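Putative mandelate racemase (Salmonella typhimurium, PDB 2O56) binds magnesium and belongs to the enolase superfamily, and may act as a hydro-lyase, though its substrate and reaction are not established. Local coordinates at residues K147-A159 against L200-V212. Sequence-based numbering, arbitrary orientation.
Sequences KDMLTEPEQYAQA and LGYDRMAAIRDAV
Arg204 reaches from helix 195-212 across the Tyr156 ring to the backbone just ahead of helix 153-165, showing how one side chain can pack and bond in turn. Its CB lies against Tyr156 CG, 4.0 Å away. CG then passes over the ring face in a CH-pi contact, 4.0 Å from the ring centroid, and CD continues above Tyr156 CE2 and CZ. The chain is extended from CG to NE, which carries the guanidinium out over the hydroxyl end of the tyrosine, its plane turned 28° from the ring, to the carbonyl of Thr151. There NE and NH2 grip the single atom Thr151 O side-on, each at 2.8 Å; NH2 meets a lone pair in the carbonyl plane, whereas NE comes from above that plane. The guanidinium is sandwiched between Leu200 CG and, on the opposite face, Tyr156 OH, which donates its own hydrogen bond to Leu150 O at 2.9 Å. NH1 turns to the carbonyls of Thr175 and Met178, and NH2 also bonds Asp179 O. Farther along, where the helix axes come within 7.7 Å and cross at -39°, Ala207 CB packs on Pro153 CB at 3.7 Å, and Ala157 CB on Ala211 CB at 3.8 Å. Ile208 CG1 rests against Tyr156 CB, and the side chain also touches strand 170-173. This is the packing of neighbouring outer helices in the TIM-barrel-like domain of the enolase superfamily, linked through strand 170-173.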
loop_
_atom_site.group_PDB
_atom_site.type_symbol
_atom_site.label_atom_id
_atom_site.label_comp_id
_atom_site.label_asym_id
_atom_site.label_seq_id
_atom_site.Cartn_x
_atom_site.Cartn_y
_atom_site.Cartn_z
ATOM N N LYS A 147 22.593 45.404 -9.306
ATOM C CA LYS A 147 21.692 44.679 -10.205
ATOM C C LYS A 147 22.386 44.015 -11.404
ATOM O O LYS A 147 22.163 44.356 -12.571
ATOM C CB LYS A 147 20.423 45.490 -10.562
ATOM C CG LYS A 147 20.561 46.532 -11.669
ATOM C CD LYS A 147 20.950 47.886 -11.172
ATOM C CE LYS A 147 21.876 48.576 -12.143
ATOM N NZ LYS A 147 22.570 49.680 -11.440
ATOM N N ASP A 148 23.234 43.043 -11.093
ATOM C CA ASP A 148 23.687 42.088 -12.091
ATOM C C ASP A 148 22.561 41.166 -12.545
ATOM O O ASP A 148 21.766 40.702 -11.734
ATOM C CB ASP A 148 24.853 41.274 -11.544
ATOM C CG ASP A 148 26.129 42.086 -11.440
ATOM O OD1 ASP A 148 26.085 43.307 -11.711
ATOM O OD2 ASP A 148 27.174 41.499 -11.088
ATOM N N MET A 149 22.492 40.926 -13.850
ATOM C CA MET A 149 21.676 39.857 -14.406
ATOM C C MET A 149 22.581 38.953 -15.226
ATOM O O MET A 149 22.662 39.099 -16.442
ATOM C CB MET A 149 20.562 40.428 -15.298
ATOM C CG MET A 149 19.578 41.367 -14.596
ATOM S SD MET A 149 18.531 40.552 -13.381
ATOM C CE MET A 149 17.119 40.097 -14.381
ATOM N N LEU A 150 23.269 38.034 -14.555
ATOM C CA LEU A 150 24.377 37.283 -15.161
ATOM C C LEU A 150 23.868 36.294 -16.198
ATOM O O LEU A 150 22.827 35.660 -15.994
ATOM C CB LEU A 150 25.201 36.550 -14.084
ATOM C CG LEU A 150 25.702 37.338 -12.870
ATOM C CD1 LEU A 150 26.515 36.438 -11.979
ATOM C CD2 LEU A 150 26.538 38.537 -13.279
ATOM N N THR A 151 24.586 36.175 -17.318
ATOM C CA THR A 151 24.146 35.300 -18.413
ATOM C C THR A 151 25.151 34.227 -18.802
ATOM O O THR A 151 24.761 33.119 -19.183
ATOM C CB THR A 151 23.692 36.069 -19.689
ATOM O OG1 THR A 151 24.798 36.795 -20.239
ATOM C CG2 THR A 151 22.568 37.021 -19.374
ATOM N N GLU A 152 26.440 34.553 -18.716
ATOM C CA GLU A 152 27.487 33.692 -19.268
ATOM C C GLU A 152 28.081 32.812 -18.177
ATOM O O GLU A 152 28.287 33.273 -17.055
ATOM C CB GLU A 152 28.613 34.543 -19.881
ATOM C CG GLU A 152 28.139 35.630 -20.836
ATOM C CD GLU A 152 27.364 35.070 -22.014
ATOM O OE1 GLU A 152 27.908 34.180 -22.715
ATOM O OE2 GLU A 152 26.209 35.515 -22.228
ATOM N N PRO A 153 28.389 31.545 -18.505
ATOM C CA PRO A 153 28.982 30.637 -17.514
ATOM C C PRO A 153 30.153 31.268 -16.751
ATOM O O PRO A 153 30.238 31.140 -15.529
ATOM C CB PRO A 153 29.478 29.477 -18.376
ATOM C CG PRO A 153 28.479 29.444 -19.507
ATOM C CD PRO A 153 28.191 30.883 -19.808
ATOM N N GLU A 154 31.029 31.963 -17.477
ATOM C CA GLU A 154 32.196 32.642 -16.896
ATOM C C GLU A 154 31.804 33.648 -15.807
ATOM O O GLU A 154 32.465 33.724 -14.765
ATOM C CB GLU A 154 32.993 33.325 -18.023
ATOM C CG GLU A 154 33.693 34.624 -17.663
ATOM C CD GLU A 154 35.103 34.397 -17.171
ATOM O OE1 GLU A 154 36.048 34.791 -17.888
ATOM O OE2 GLU A 154 35.268 33.821 -16.072
ATOM N N GLN A 155 30.718 34.391 -16.045
ATOM C CA GLN A 155 30.176 35.337 -15.063
ATOM C C GLN A 155 29.721 34.646 -13.775
ATOM O O GLN A 155 29.954 35.161 -12.679
ATOM C CB GLN A 155 29.012 36.131 -15.652
ATOM C CG GLN A 155 29.342 36.947 -16.896
ATOM C CD GLN A 155 28.204 37.858 -17.298
ATOM O OE1 GLN A 155 28.208 39.052 -17.000
ATOM N NE2 GLN A 155 27.215 37.299 -17.971
ATOM N N TYR A 156 29.067 33.489 -13.917
ATOM C CA TYR A 156 28.593 32.702 -12.768
ATOM C C TYR A 156 29.773 32.177 -11.945
ATOM O O TYR A 156 29.791 32.292 -10.709
ATOM C CB TYR A 156 27.681 31.555 -13.252
ATOM C CG TYR A 156 26.260 31.989 -13.608
ATOM C CD1 TYR A 156 25.184 31.689 -12.774
ATOM C CD2 TYR A 156 25.995 32.678 -14.786
ATOM C CE1 TYR A 156 23.888 32.079 -13.101
ATOM C CE2 TYR A 156 24.707 33.076 -15.114
ATOM C CZ TYR A 156 23.660 32.773 -14.276
ATOM O OH TYR A 156 22.387 33.178 -14.625
ATOM N N ALA A 157 30.779 31.634 -12.635
ATOM C CA ALA A 157 32.035 31.217 -11.999
ATOM C C ALA A 157 32.672 32.351 -11.196
ATOM O O ALA A 157 33.112 32.150 -10.057
ATOM C CB ALA A 157 33.001 30.725 -13.040
ATOM N N GLN A 158 32.717 33.536 -11.807
ATOM C CA GLN A 158 33.289 34.729 -11.183
ATOM C C GLN A 158 32.552 35.147 -9.915
ATOM O O GLN A 158 33.184 35.390 -8.891
ATOM C CB GLN A 158 33.332 35.900 -12.171
ATOM C CG GLN A 158 34.221 37.056 -11.719
ATOM C CD GLN A 158 35.522 36.587 -11.084
ATOM O OE1 GLN A 158 36.374 35.989 -11.751
ATOM N NE2 GLN A 158 35.678 36.851 -9.783
ATOM N N ALA A 159 31.220 35.227 -9.983
ATOM C CA ALA A 159 30.427 35.620 -8.813
ATOM C C ALA A 159 30.619 34.626 -7.657
ATOM O O ALA A 159 30.671 35.027 -6.486
ATOM C CB ALA A 159 28.957 35.768 -9.177
ATOM N N LEU A 200 22.378 25.371 -21.177
ATOM C CA LEU A 200 22.812 26.646 -20.636
ATOM C C LEU A 200 22.947 26.626 -19.107
ATOM O O LEU A 200 24.005 26.950 -18.566
ATOM C CB LEU A 200 21.849 27.750 -21.069
ATOM C CG LEU A 200 22.191 29.190 -20.666
ATOM C CD1 LEU A 200 23.591 29.601 -21.158
ATOM C CD2 LEU A 200 21.130 30.140 -21.207
ATOM N N GLY A 201 21.866 26.242 -18.429
ATOM C CA GLY A 201 21.872 25.976 -16.994
ATOM C C GLY A 201 22.989 25.050 -16.546
ATOM O O GLY A 201 23.692 25.363 -15.588
ATOM N N TYR A 202 23.157 23.917 -17.238
ATOM C CA TYR A 202 24.233 22.986 -16.910
ATOM C C TYR A 202 25.633 23.597 -17.065
ATOM O O TYR A 202 26.517 23.355 -16.231
ATOM C CB TYR A 202 24.166 21.722 -17.775
ATOM C CG TYR A 202 25.373 20.843 -17.564
ATOM C CD1 TYR A 202 25.437 19.983 -16.470
ATOM C CD2 TYR A 202 26.477 20.905 -18.426
ATOM C CE1 TYR A 202 26.553 19.194 -16.249
ATOM C CE2 TYR A 202 27.591 20.129 -18.202
ATOM C CZ TYR A 202 27.627 19.279 -17.121
ATOM O OH TYR A 202 28.734 18.499 -16.898
ATOM N N ASP A 203 25.837 24.338 -18.155
ATOM C CA ASP A 203 27.152 24.947 -18.448
ATOM C C ASP A 203 27.508 26.022 -17.423
ATOM O O ASP A 203 28.647 26.096 -16.970
ATOM C CB ASP A 203 27.173 25.569 -19.846
ATOM C CG ASP A 203 27.195 24.535 -20.952
ATOM O OD1 ASP A 203 27.574 23.360 -20.710
ATOM O OD2 ASP A 203 26.812 24.904 -22.072
ATOM N N ARG A 204 26.532 26.844 -17.047
ATOM C CA ARG A 204 26.732 27.788 -15.947
ATOM C C ARG A 204 27.110 27.057 -14.652
ATOM O O ARG A 204 28.064 27.426 -13.963
ATOM C CB ARG A 204 25.484 28.648 -15.719
ATOM C CG ARG A 204 25.206 29.669 -16.808
ATOM C CD ARG A 204 23.739 29.983 -16.852
ATOM N NE ARG A 204 23.429 31.170 -17.645
ATOM C CZ ARG A 204 22.199 31.603 -17.897
ATOM N NH1 ARG A 204 21.147 30.938 -17.434
ATOM N NH2 ARG A 204 22.017 32.699 -18.622
ATOM N N MET A 205 26.379 25.993 -14.344
ATOM C CA MET A 205 26.598 25.262 -13.102
ATOM C C MET A 205 27.959 24.548 -13.096
ATOM O O MET A 205 28.643 24.506 -12.068
ATOM C CB MET A 205 25.447 24.284 -12.853
ATOM C CG MET A 205 25.437 23.689 -11.464
ATOM S SD MET A 205 24.573 24.712 -10.289
ATOM C CE MET A 205 22.889 24.583 -10.900
ATOM N N ALA A 206 28.363 24.011 -14.247
ATOM C CA ALA A 206 29.625 23.276 -14.330
ATOM C C ALA A 206 30.810 24.244 -14.277
ATOM O O ALA A 206 31.885 23.901 -13.764
ATOM C CB ALA A 206 29.670 22.434 -15.620
ATOM N N ALA A 207 30.601 25.451 -14.807
ATOM C CA ALA A 207 31.549 26.572 -14.678
ATOM C C ALA A 207 31.811 26.941 -13.218
ATOM O O ALA A 207 32.953 27.112 -12.802
ATOM C CB ALA A 207 31.023 27.794 -15.451
ATOM N N ILE A 208 30.750 27.054 -12.430
ATOM C CA ILE A 208 30.910 27.272 -10.987
ATOM C C ILE A 208 31.735 26.159 -10.332
ATOM O O ILE A 208 32.724 26.448 -9.654
ATOM C CB ILE A 208 29.550 27.457 -10.257
ATOM C CG1 ILE A 208 28.832 28.690 -10.790
ATOM C CG2 ILE A 208 29.776 27.579 -8.750
ATOM C CD1 ILE A 208 27.373 28.800 -10.347
ATOM N N ARG A 209 31.361 24.899 -10.558
ATOM C CA ARG A 209 32.045 23.769 -9.911
ATOM C C ARG A 209 33.536 23.702 -10.286
ATOM O O ARG A 209 34.392 23.377 -9.448
ATOM C CB ARG A 209 31.335 22.438 -10.228
ATOM C CG ARG A 209 32.072 21.150 -9.777
ATOM C CD ARG A 209 32.351 21.093 -8.264
ATOM N NE ARG A 209 31.139 20.811 -7.490
ATOM C CZ ARG A 209 30.874 21.301 -6.286
ATOM N NH1 ARG A 209 31.730 22.119 -5.682
ATOM N NH2 ARG A 209 29.728 20.975 -5.681
ATOM N N ASP A 210 33.831 24.012 -11.547
ATOM C CA ASP A 210 35.212 24.077 -12.042
ATOM C C ASP A 210 36.013 25.180 -11.351
ATOM O O ASP A 210 37.180 24.988 -11.006
ATOM C CB ASP A 210 35.213 24.296 -13.557
ATOM C CG ASP A 210 34.845 23.036 -14.326
ATOM O OD1 ASP A 210 35.023 21.928 -13.765
ATOM O OD2 ASP A 210 34.378 23.155 -15.486
ATOM N N ALA A 211 35.369 26.326 -11.146
ATOM C CA ALA A 211 35.988 27.461 -10.485
ATOM C C ALA A 211 36.254 27.227 -8.997
ATOM O O ALA A 211 37.351 27.500 -8.514
ATOM C CB ALA A 211 35.160 28.719 -10.691
ATOM N N VAL A 212 35.266 26.718 -8.266
ATOM C CA VAL A 212 35.372 26.686 -6.812
ATOM C C VAL A 212 36.054 25.424 -6.255
ATOM O O VAL A 212 36.501 25.412 -5.117
ATOM C CB VAL A 212 33.993 26.916 -6.138
ATOM C CG1 VAL A 212 33.430 28.277 -6.513
ATOM C CG2 VAL A 212 33.055 25.833 -6.541
#